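Long-range contact in putative prephenate dehydratase (PDB 4LUB), which probably catalyses the decarboxylating dehydration of prephenate to 3-phenylpyruvate, a step in phenylalanine biosynthesis: residues L212-E226 and I240-A254. Numbering follows the deposited sequence.
Sequences LSTFAWRGIDLTKIE and IIDFENHNEKLVSFA
The Phe215 and Phe243 rings form an offset stack: their centroids lie 3.7 Å apart and their planes are only 11° from parallel. Ala254 CB lies over the opposite face of Phe215, 23° off the ring normal, a CH-pi contact. Leu222 CB touches Phe243 CE1 (3.4 Å), and Asp221 O lies at that ring's edge. The guanidinium of Arg218 has Ala254 CA over one face and the Trp217 indole over the other; these, the near-planar bond from Arg218 NH1 to Thr214 O (2.8 Å) and the Glu257 salt bridge restrain its rotation. Beside it, Ile220 CD1 packs on Val251 CG2 (3.9 Å) and Leu250.

Antiparallel pairing carries the strand half. Glu226 and Ile240 exchange two backbone bonds, whereas Thr223 N and Lys224 O bond to Asp242 O (3.0 Å) and N (2.9 Å) across a beta bulge. Asp242 chi1 (-56°) sets the carboxylate alongside the Lys224 chain; water bridges Asp242 OD1 to Lys224 NZ, which also bonds Ser60 and salt-bridges Glu54, while Arg174 and Ser195 hold the carboxylate.

Within this ACT-family region, helices 208-216 and 248-261 pack over the hairpin face bearing Phe243; strand 189-199 pairs with strand 237-244, and Leu208 of the second subunit packs on Ile225.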
ATOM      1  N   LEU B 212     -12.664  -9.893   0.649  1.00 16.49           N
ATOM      2  CA  LEU B 212     -12.464  -9.921   2.096  1.00 20.41           C
ATOM      3  C   LEU B 212     -13.571 -10.627   2.885  1.00 22.78           C
ATOM      4  O   LEU B 212     -13.286 -11.292   3.876  1.00 23.57           O
ATOM      5  CB  LEU B 212     -12.273  -8.502   2.637  1.00 23.15           C
ATOM      6  CG  LEU B 212     -10.848  -7.915   2.560  1.00 29.37           C
ATOM      7  CD1 LEU B 212     -10.068  -8.380   1.342  1.00 28.99           C
ATOM      8  CD2 LEU B 212     -10.869  -6.403   2.662  1.00 27.44           C
ATOM      9  N   SER B 213     -14.825 -10.464   2.472  1.00 22.64           N
ATOM     10  CA  SER B 213     -15.942 -11.140   3.150  1.00 26.16           C
ATOM     11  C   SER B 213     -15.800 -12.655   3.125  1.00 26.06           C
ATOM     12  O   SER B 213     -16.183 -13.346   4.070  1.00 26.67           O
ATOM     13  CB  SER B 213     -17.281 -10.740   2.524  1.00 30.14           C
ATOM     14  OG  SER B 213     -17.531  -9.356   2.721  1.00 33.99           O
ATOM     15  N   THR B 214     -15.243 -13.156   2.028  1.00 28.44           N
ATOM     16  CA  THR B 214     -14.998 -14.576   1.831  1.00 25.46           C
ATOM     17  C   THR B 214     -14.195 -15.174   2.991  1.00 25.62           C
ATOM     18  O   THR B 214     -14.499 -16.259   3.489  1.00 25.93           O
ATOM     19  CB  THR B 214     -14.244 -14.816   0.510  1.00 31.25           C
ATOM     20  OG1 THR B 214     -15.071 -14.426  -0.598  1.00 33.58           O
ATOM     21  CG2 THR B 214     -13.883 -16.263   0.371  1.00 30.00           C
ATOM     22  N   PHE B 215     -13.153 -14.464   3.399  1.00 22.32           N
ATOM     23  CA  PHE B 215     -12.340 -14.864   4.538  1.00 22.09           C
ATOM     24  C   PHE B 215     -12.973 -14.463   5.860  1.00 22.17           C
ATOM     25  O   PHE B 215     -12.895 -15.198   6.849  1.00 21.68           O
ATOM     26  CB  PHE B 215     -10.939 -14.265   4.423  1.00 21.29           C
ATOM     27  CG  PHE B 215     -10.119 -14.859   3.315  1.00 22.32           C
ATOM     28  CD1 PHE B 215     -10.197 -14.353   2.027  1.00 26.77           C
ATOM     29  CD2 PHE B 215      -9.270 -15.926   3.562  1.00 21.51           C
ATOM     30  CE1 PHE B 215      -9.442 -14.905   1.004  1.00 28.17           C
ATOM     31  CE2 PHE B 215      -8.511 -16.482   2.542  1.00 25.62           C
ATOM     32  CZ  PHE B 215      -8.602 -15.967   1.266  1.00 25.52           C
ATOM     33  N   ALA B 216     -13.566 -13.272   5.874  1.00 18.74           N
ATOM     34  CA  ALA B 216     -14.190 -12.732   7.073  1.00 19.34           C
ATOM     35  C   ALA B 216     -15.293 -13.614   7.650  1.00 21.60           C
ATOM     36  O   ALA B 216     -15.280 -13.908   8.846  1.00 23.87           O
ATOM     37  CB  ALA B 216     -14.744 -11.336   6.789  1.00 21.01           C
ATOM     38  N   TRP B 217     -16.243 -14.037   6.820  1.00 18.57           N
ATOM     39  CA  TRP B 217     -17.349 -14.839   7.350  1.00 18.48           C
ATOM     40  C   TRP B 217     -16.846 -16.156   7.927  1.00 22.12           C
ATOM     41  O   TRP B 217     -17.446 -16.676   8.861  1.00 22.48           O
ATOM     42  CB  TRP B 217     -18.473 -15.047   6.297  1.00 20.85           C
ATOM     43  CG  TRP B 217     -18.313 -16.117   5.205  1.00 19.49           C
ATOM     44  CD1 TRP B 217     -18.023 -15.897   3.886  1.00 15.31           C
ATOM     45  CD2 TRP B 217     -18.470 -17.543   5.344  1.00 21.14           C
ATOM     46  NE1 TRP B 217     -17.977 -17.096   3.197  1.00 20.09           N
ATOM     47  CE2 TRP B 217     -18.241 -18.117   4.069  1.00 20.71           C
ATOM     48  CE3 TRP B 217     -18.760 -18.388   6.419  1.00 20.09           C
ATOM     49  CZ2 TRP B 217     -18.311 -19.491   3.845  1.00 20.93           C
ATOM     50  CZ3 TRP B 217     -18.825 -19.761   6.188  1.00 22.11           C
ATOM     51  CH2 TRP B 217     -18.600 -20.294   4.915  1.00 18.48           C
ATOM     52  N   ARG B 218     -15.707 -16.651   7.441  1.00 20.90           N
ATOM     53  CA  ARG B 218     -15.141 -17.885   7.984  1.00 18.34           C
ATOM     54  C   ARG B 218     -14.281 -17.615   9.217  1.00 20.60           C
ATOM     55  O   ARG B 218     -13.725 -18.541   9.803  1.00 23.64           O
ATOM     56  CB  ARG B 218     -14.287 -18.616   6.934  1.00 23.32           C
ATOM     57  CG  ARG B 218     -14.992 -18.935   5.621  1.00 23.60           C
ATOM     58  CD  ARG B 218     -14.086 -19.742   4.693  1.00 21.85           C
ATOM     59  NE  ARG B 218     -14.852 -20.505   3.709  1.00 20.58           N
ATOM     60  CZ  ARG B 218     -15.351 -20.003   2.584  1.00 19.24           C
ATOM     61  NH1 ARG B 218     -15.158 -18.727   2.259  1.00 20.38           N
ATOM     62  NH2 ARG B 218     -16.037 -20.785   1.773  1.00 17.86           N
ATOM     63  N   GLY B 219     -14.183 -16.351   9.616  1.00 22.05           N
ATOM     64  CA  GLY B 219     -13.323 -15.980  10.724  1.00 23.82           C
ATOM     65  C   GLY B 219     -11.823 -16.104  10.488  1.00 23.57           C
ATOM     66  O   GLY B 219     -11.054 -16.226  11.441  1.00 22.99           O
ATOM     67  N   ILE B 220     -11.401 -16.097   9.228  1.00 23.25           N
ATOM     68  CA  ILE B 220      -9.969 -16.058   8.909  1.00 20.91           C
ATOM     69  C   ILE B 220      -9.511 -14.601   8.895  1.00 22.86           C
ATOM     70  O   ILE B 220      -9.921 -13.827   8.031  1.00 22.57           O
ATOM     71  CB  ILE B 220      -9.662 -16.733   7.560  1.00 17.04           C
ATOM     72  CG1 ILE B 220     -10.068 -18.217   7.604  1.00 18.21           C
ATOM     73  CG2 ILE B 220      -8.175 -16.595   7.200  1.00 15.01           C
ATOM     74  CD1 ILE B 220     -10.321 -18.826   6.228  1.00 19.78           C
ATOM     75  N   ASP B 221      -8.661 -14.229   9.851  1.00 23.89           N
ATOM     76  CA  ASP B 221      -8.276 -12.819  10.034  1.00 24.72           C
ATOM     77  C   ASP B 221      -7.291 -12.297   9.002  1.00 22.10           C
ATOM     78  O   ASP B 221      -6.240 -12.888   8.778  1.00 20.59           O
ATOM     79  CB  ASP B 221      -7.678 -12.585  11.427  1.00 28.02           C
ATOM     80  CG  ASP B 221      -8.694 -12.772  12.534  1.00 33.26           C
ATOM     81  OD1 ASP B 221      -9.880 -12.482  12.299  1.00 36.08           O
ATOM     82  OD2 ASP B 221      -8.297 -13.162  13.644  1.00 36.96           O
ATOM     83  N   LEU B 222      -7.648 -11.164   8.408  1.00 21.49           N
ATOM     84  CA  LEU B 222      -6.762 -10.398   7.545  1.00 22.63           C
ATOM     85  C   LEU B 222      -5.752  -9.674   8.424  1.00 21.44           C
ATOM     86  O   LEU B 222      -6.129  -8.993   9.380  1.00 20.26           O
ATOM     87  CB  LEU B 222      -7.581  -9.403   6.710  1.00 21.09           C
ATOM     88  CG  LEU B 222      -7.061  -8.538   5.543  1.00 32.96           C
ATOM     89  CD1 LEU B 222      -6.174  -7.409   6.012  1.00 36.07           C
ATOM     90  CD2 LEU B 222      -6.361  -9.353   4.480  1.00 33.88           C
ATOM     91  N   THR B 223      -4.469  -9.838   8.120  1.00 20.25           N
ATOM     92  CA  THR B 223      -3.425  -9.233   8.942  1.00 20.34           C
ATOM     93  C   THR B 223      -2.647  -8.166   8.182  1.00 18.03           C
ATOM     94  O   THR B 223      -1.875  -7.416   8.774  1.00 20.33           O
ATOM     95  CB  THR B 223      -2.439 -10.294   9.476  1.00 25.38           C
ATOM     96  OG1 THR B 223      -1.689 -10.852   8.388  1.00 24.48           O
ATOM     97  CG2 THR B 223      -3.191 -11.409  10.200  1.00 25.36           C
ATOM     98  N   LYS B 224      -2.858  -8.109   6.872  1.00 19.20           N
ATOM     99  CA  LYS B 224      -2.238  -7.089   6.036  1.00 19.88           C
ATOM    100  C   LYS B 224      -2.920  -6.959   4.686  1.00 21.16           C
ATOM    101  O   LYS B 224      -3.328  -7.960   4.096  1.00 18.90           O
ATOM    102  CB  LYS B 224      -0.756  -7.418   5.832  1.00 22.56           C
ATOM    103  CG  LYS B 224      -0.002  -6.432   4.962  1.00 25.06           C
ATOM    104  CD  LYS B 224       1.346  -7.005   4.574  1.00 31.55           C
ATOM    105  CE  LYS B 224       1.856  -6.417   3.263  1.00 32.01           C
ATOM    106  NZ  LYS B 224       3.309  -6.717   3.068  1.00 34.08           N
ATOM    107  N   ILE B 225      -3.019  -5.733   4.196  1.00 23.06           N
ATOM    108  CA  ILE B 225      -3.448  -5.483   2.832  1.00 27.77           C
ATOM    109  C   ILE B 225      -2.691  -4.307   2.243  1.00 32.77           C
ATOM    110  O   ILE B 225      -2.585  -3.248   2.855  1.00 34.41           O
ATOM    111  CB  ILE B 225      -4.955  -5.222   2.714  1.00 27.47           C
ATOM    112  CG1 ILE B 225      -5.313  -4.935   1.253  1.00 24.40           C
ATOM    113  CG2 ILE B 225      -5.373  -4.072   3.613  1.00 26.62           C
ATOM    114  CD1 ILE B 225      -6.734  -5.279   0.884  1.00 20.40           C
ATOM    115  N   GLU B 226      -2.158  -4.510   1.052  1.00 28.97           N
ATOM    116  CA  GLU B 226      -1.415  -3.475   0.370  1.00 32.36           C
ATOM    117  C   GLU B 226      -1.739  -3.542  -1.107  1.00 28.81           C
ATOM    118  O   GLU B 226      -1.778  -4.619  -1.685  1.00 30.38           O
ATOM    119  CB  GLU B 226       0.082  -3.668   0.595  1.00 40.68           C
ATOM    120  CG  GLU B 226       0.952  -2.595  -0.036  1.00 50.41           C
ATOM    121  CD  GLU B 226       1.534  -1.646   0.986  1.00 55.35           C
ATOM    122  OE1 GLU B 226       2.277  -2.106   1.868  1.00 55.45           O
ATOM    123  OE2 GLU B 226       1.250  -0.440   0.908  1.00 61.50           O
ATOM    124  N   ILE B 240      -1.963  -7.134  -2.311  1.00 24.26           N
ATOM    125  CA  ILE B 240      -1.259  -8.057  -1.432  1.00 25.20           C
ATOM    126  C   ILE B 240      -2.021  -8.195  -0.135  1.00 23.27           C
ATOM    127  O   ILE B 240      -2.191  -7.233   0.606  1.00 22.69           O
ATOM    128  CB  ILE B 240       0.160  -7.588  -1.105  1.00 28.06           C
ATOM    129  CG1 ILE B 240       0.892  -7.221  -2.387  1.00 29.68           C
ATOM    130  CG2 ILE B 240       0.913  -8.675  -0.344  1.00 30.36           C
ATOM    131  CD1 ILE B 240       0.954  -8.386  -3.345  1.00 36.19           C
ATOM    132  N   ILE B 241      -2.504  -9.401   0.111  1.00 17.42           N
ATOM    133  CA  ILE B 241      -3.210  -9.720   1.336  1.00 22.24           C
ATOM    134  C   ILE B 241      -2.579 -10.874   2.123  1.00 19.91           C
ATOM    135  O   ILE B 241      -2.251 -11.917   1.560  1.00 22.94           O
ATOM    136  CB  ILE B 241      -4.698 -10.002   1.006  1.00 37.32           C
ATOM    137  CG1 ILE B 241      -5.357  -8.728   0.505  1.00 44.93           C
ATOM    138  CG2 ILE B 241      -5.463 -10.356   2.261  1.00 38.33           C
ATOM    139  CD1 ILE B 241      -6.713  -8.919  -0.089  1.00 48.94           C
ATOM    140  N   ASP B 242      -2.400 -10.665   3.426  1.00 16.36           N
ATOM    141  CA  ASP B 242      -1.984 -11.736   4.327  1.00 18.61           C
ATOM    142  C   ASP B 242      -3.172 -12.179   5.180  1.00 23.14           C
ATOM    143  O   ASP B 242      -3.966 -11.351   5.637  1.00 22.55           O
ATOM    144  CB  ASP B 242      -0.839 -11.317   5.260  1.00 18.33           C
ATOM    145  CG  ASP B 242       0.395 -10.802   4.524  1.00 19.80           C
ATOM    146  OD1 ASP B 242       0.509 -10.942   3.283  1.00 19.96           O
ATOM    147  OD2 ASP B 242       1.282 -10.284   5.227  1.00 21.29           O
ATOM    148  N   PHE B 243      -3.265 -13.484   5.413  1.00 20.54           N
ATOM    149  CA  PHE B 243      -4.263 -14.044   6.311  1.00 24.92           C
ATOM    150  C   PHE B 243      -3.585 -15.045   7.213  1.00 24.24           C
ATOM    151  O   PHE B 243      -2.600 -15.676   6.828  1.00 22.84           O
ATOM    152  CB  PHE B 243      -5.377 -14.763   5.540  1.00 21.66           C
ATOM    153  CG  PHE B 243      -6.339 -13.847   4.846  1.00 25.74           C
ATOM    154  CD1 PHE B 243      -7.282 -13.141   5.566  1.00 25.31           C
ATOM    155  CD2 PHE B 243      -6.320 -13.713   3.470  1.00 29.95           C
ATOM    156  CE1 PHE B 243      -8.172 -12.301   4.934  1.00 24.36           C
ATOM    157  CE2 PHE B 243      -7.218 -12.875   2.842  1.00 30.27           C
ATOM    158  CZ  PHE B 243      -8.142 -12.167   3.570  1.00 25.84           C
ATOM    159  N   GLU B 244      -4.119 -15.204   8.414  1.00 22.00           N
ATOM    160  CA  GLU B 244      -3.672 -16.274   9.281  1.00 25.95           C
ATOM    161  C   GLU B 244      -3.952 -17.604   8.595  1.00 26.11           C
ATOM    162  O   GLU B 244      -4.998 -17.784   7.966  1.00 26.05           O
ATOM    163  CB  GLU B 244      -4.325 -16.182  10.657  1.00 36.39           C
ATOM    164  CG  GLU B 244      -3.455 -15.390  11.629  1.00 46.13           C
ATOM    165  CD  GLU B 244      -4.143 -15.038  12.924  1.00 52.28           C
ATOM    166  OE1 GLU B 244      -5.149 -15.696  13.273  1.00 52.38           O
ATOM    167  OE2 GLU B 244      -3.668 -14.094  13.594  1.00 55.98           O
ATOM    168  N   ASN B 245      -2.986 -18.512   8.667  1.00 25.67           N
ATOM    169  CA  ASN B 245      -3.109 -19.805   8.008  1.00 25.55           C
ATOM    170  C   ASN B 245      -3.047 -20.945   9.017  1.00 24.16           C
ATOM    171  O   ASN B 245      -2.426 -21.974   8.770  1.00 29.23           O
ATOM    172  CB  ASN B 245      -2.002 -19.968   6.963  1.00 21.33           C
ATOM    173  CG  ASN B 245      -2.272 -21.102   5.994  1.00 26.64           C
ATOM    174  OD1 ASN B 245      -3.415 -21.332   5.595  1.00 28.33           O
ATOM    175  ND2 ASN B 245      -1.230 -21.851   5.653  1.00 23.64           N
ATOM    176  N   HIS B 246      -3.699 -20.753  10.156  1.00 28.22           N
ATOM    177  CA  HIS B 246      -3.753 -21.772  11.201  1.00 31.05           C
ATOM    178  C   HIS B 246      -4.686 -22.914  10.809  1.00 29.74           C
ATOM    179  O   HIS B 246      -4.462 -24.065  11.169  1.00 29.58           O
ATOM    180  CB  HIS B 246      -4.177 -21.142  12.529  1.00 30.92           C
ATOM    181  CG  HIS B 246      -3.150 -20.219  13.098  1.00 33.61           C
ATOM    182  ND1 HIS B 246      -1.921 -20.664  13.545  1.00 32.49           N
ATOM    183  CD2 HIS B 246      -3.152 -18.878  13.274  1.00 34.49           C
ATOM    184  CE1 HIS B 246      -1.218 -19.635  13.981  1.00 32.63           C
ATOM    185  NE2 HIS B 246      -1.940 -18.540  13.826  1.00 33.22           N
ATOM    186  N   ASN B 247      -5.736 -22.582  10.067  1.00 28.93           N
ATOM    187  CA  ASN B 247      -6.680 -23.589   9.607  1.00 27.15           C
ATOM    188  C   ASN B 247      -6.611 -23.674   8.091  1.00 25.77           C
ATOM    189  O   ASN B 247      -7.358 -23.003   7.379  1.00 23.68           O
ATOM    190  CB  ASN B 247      -8.099 -23.226  10.078  1.00 23.66           C
ATOM    191  CG  ASN B 247      -9.093 -24.361   9.902  1.00 21.68           C
ATOM    192  OD1 ASN B 247      -8.892 -25.269   9.095  1.00 20.48           O
ATOM    193  ND2 ASN B 247     -10.189 -24.296  10.642  1.00 20.76           N
ATOM    194  N   GLU B 248      -5.717 -24.531   7.607  1.00 25.49           N
ATOM    195  CA  GLU B 248      -5.398 -24.585   6.191  1.00 27.99           C
ATOM    196  C   GLU B 248      -6.542 -25.133   5.342  1.00 25.53           C
ATOM    197  O   GLU B 248      -6.680 -24.772   4.180  1.00 23.29           O
ATOM    198  CB  GLU B 248      -4.137 -25.433   5.974  1.00 30.82           C
ATOM    199  CG  GLU B 248      -2.848 -24.745   6.391  1.00 37.34           C
ATOM    200  CD  GLU B 248      -1.648 -25.265   5.623  1.00 43.44           C
ATOM    201  OE1 GLU B 248      -1.023 -26.237   6.104  1.00 47.47           O
ATOM    202  OE2 GLU B 248      -1.338 -24.700   4.545  1.00 38.92           O
ATOM    203  N   LYS B 249      -7.405 -25.946   5.936  1.00 28.04           N
ATOM    204  CA  LYS B 249      -8.473 -26.556   5.159  1.00 27.13           C
ATOM    205  C   LYS B 249      -9.624 -25.565   4.978  1.00 22.02           C
ATOM    206  O   LYS B 249     -10.252 -25.525   3.923  1.00 22.99           O
ATOM    207  CB  LYS B 249      -8.972 -27.828   5.853  1.00 31.68           C
ATOM    208  CG  LYS B 249     -10.093 -28.564   5.140  1.00 38.67           C
ATOM    209  CD  LYS B 249      -9.526 -29.655   4.246  1.00 43.55           C
ATOM    210  CE  LYS B 249     -10.540 -30.764   4.024  1.00 47.39           C
ATOM    211  NZ  LYS B 249     -10.842 -31.478   5.292  1.00 50.27           N
ATOM    212  N   LEU B 250      -9.877 -24.749   5.996  1.00 22.00           N
ATOM    213  CA  LEU B 250     -10.819 -23.638   5.875  1.00 18.09           C
ATOM    214  C   LEU B 250     -10.360 -22.562   4.886  1.00 20.84           C
ATOM    215  O   LEU B 250     -11.163 -22.037   4.112  1.00 19.37           O
ATOM    216  CB  LEU B 250     -11.083 -23.035   7.250  1.00 16.71           C
ATOM    217  CG  LEU B 250     -12.348 -22.167   7.354  1.00 19.99           C
ATOM    218  CD1 LEU B 250     -13.615 -22.859   6.795  1.00 17.64           C
ATOM    219  CD2 LEU B 250     -12.552 -21.733   8.804  1.00 21.42           C
ATOM    220  N   VAL B 251      -9.076 -22.221   4.938  1.00 19.21           N
ATOM    221  CA  VAL B 251      -8.475 -21.343   3.941  1.00 20.18           C
ATOM    222  C   VAL B 251      -8.678 -21.885   2.524  1.00 23.54           C
ATOM    223  O   VAL B 251      -9.001 -21.128   1.607  1.00 23.27           O
ATOM    224  CB  VAL B 251      -6.977 -21.125   4.228  1.00 23.13           C
ATOM    225  CG1 VAL B 251      -6.297 -20.445   3.062  1.00 22.53           C
ATOM    226  CG2 VAL B 251      -6.807 -20.297   5.496  1.00 18.81           C
ATOM    227  N   SER B 252      -8.507 -23.195   2.346  1.00 23.72           N
ATOM    228  CA  SER B 252      -8.685 -23.818   1.033  1.00 26.02           C
ATOM    229  C   SER B 252     -10.082 -23.600   0.456  1.00 23.27           C
ATOM    230  O   SER B 252     -10.226 -23.334  -0.738  1.00 22.73           O
ATOM    231  CB  SER B 252      -8.393 -25.320   1.100  1.00 30.83           C
ATOM    232  OG  SER B 252      -7.010 -25.551   1.287  1.00 40.36           O
ATOM    233  N   PHE B 253     -11.108 -23.751   1.290  1.00 22.00           N
ATOM    234  CA  PHE B 253     -12.471 -23.427   0.873  1.00 23.58           C
ATOM    235  C   PHE B 253     -12.641 -21.941   0.562  1.00 19.95           C
ATOM    236  O   PHE B 253     -13.321 -21.588  -0.401  1.00 21.00           O
ATOM    237  CB  PHE B 253     -13.498 -23.876   1.928  1.00 21.75           C
ATOM    238  CG  PHE B 253     -13.541 -25.373   2.133  1.00 24.24           C
ATOM    239  CD1 PHE B 253     -13.888 -26.210   1.088  1.00 22.29           C
ATOM    240  CD2 PHE B 253     -13.274 -25.933   3.369  1.00 16.15           C
ATOM    241  CE1 PHE B 253     -13.930 -27.581   1.258  1.00 25.05           C
ATOM    242  CE2 PHE B 253     -13.328 -27.305   3.550  1.00 22.08           C
ATOM    243  CZ  PHE B 253     -13.656 -28.127   2.496  1.00 24.17           C
ATOM    244  N   ALA B 254     -12.061 -21.079   1.391  1.00 19.58           N
ATOM    245  CA  ALA B 254     -12.040 -19.644   1.099  1.00 21.31           C
ATOM    246  C   ALA B 254     -11.531 -19.361  -0.319  1.00 21.74           C
ATOM    247  O   ALA B 254     -12.166 -18.626  -1.076  1.00 19.31           O
ATOM    248  CB  ALA B 254     -11.195 -18.897   2.121  1.00 21.74           C
TER
HETATM  249  O   HOH W   1      -7.863 -16.208  11.692  1.00 33.21           O
HETATM  250  O   HOH W   2       0.708  -9.858   7.855  1.00 21.14           O
HETATM  251  O   HOH W   3       2.950  -9.552   2.594  1.00 22.18           O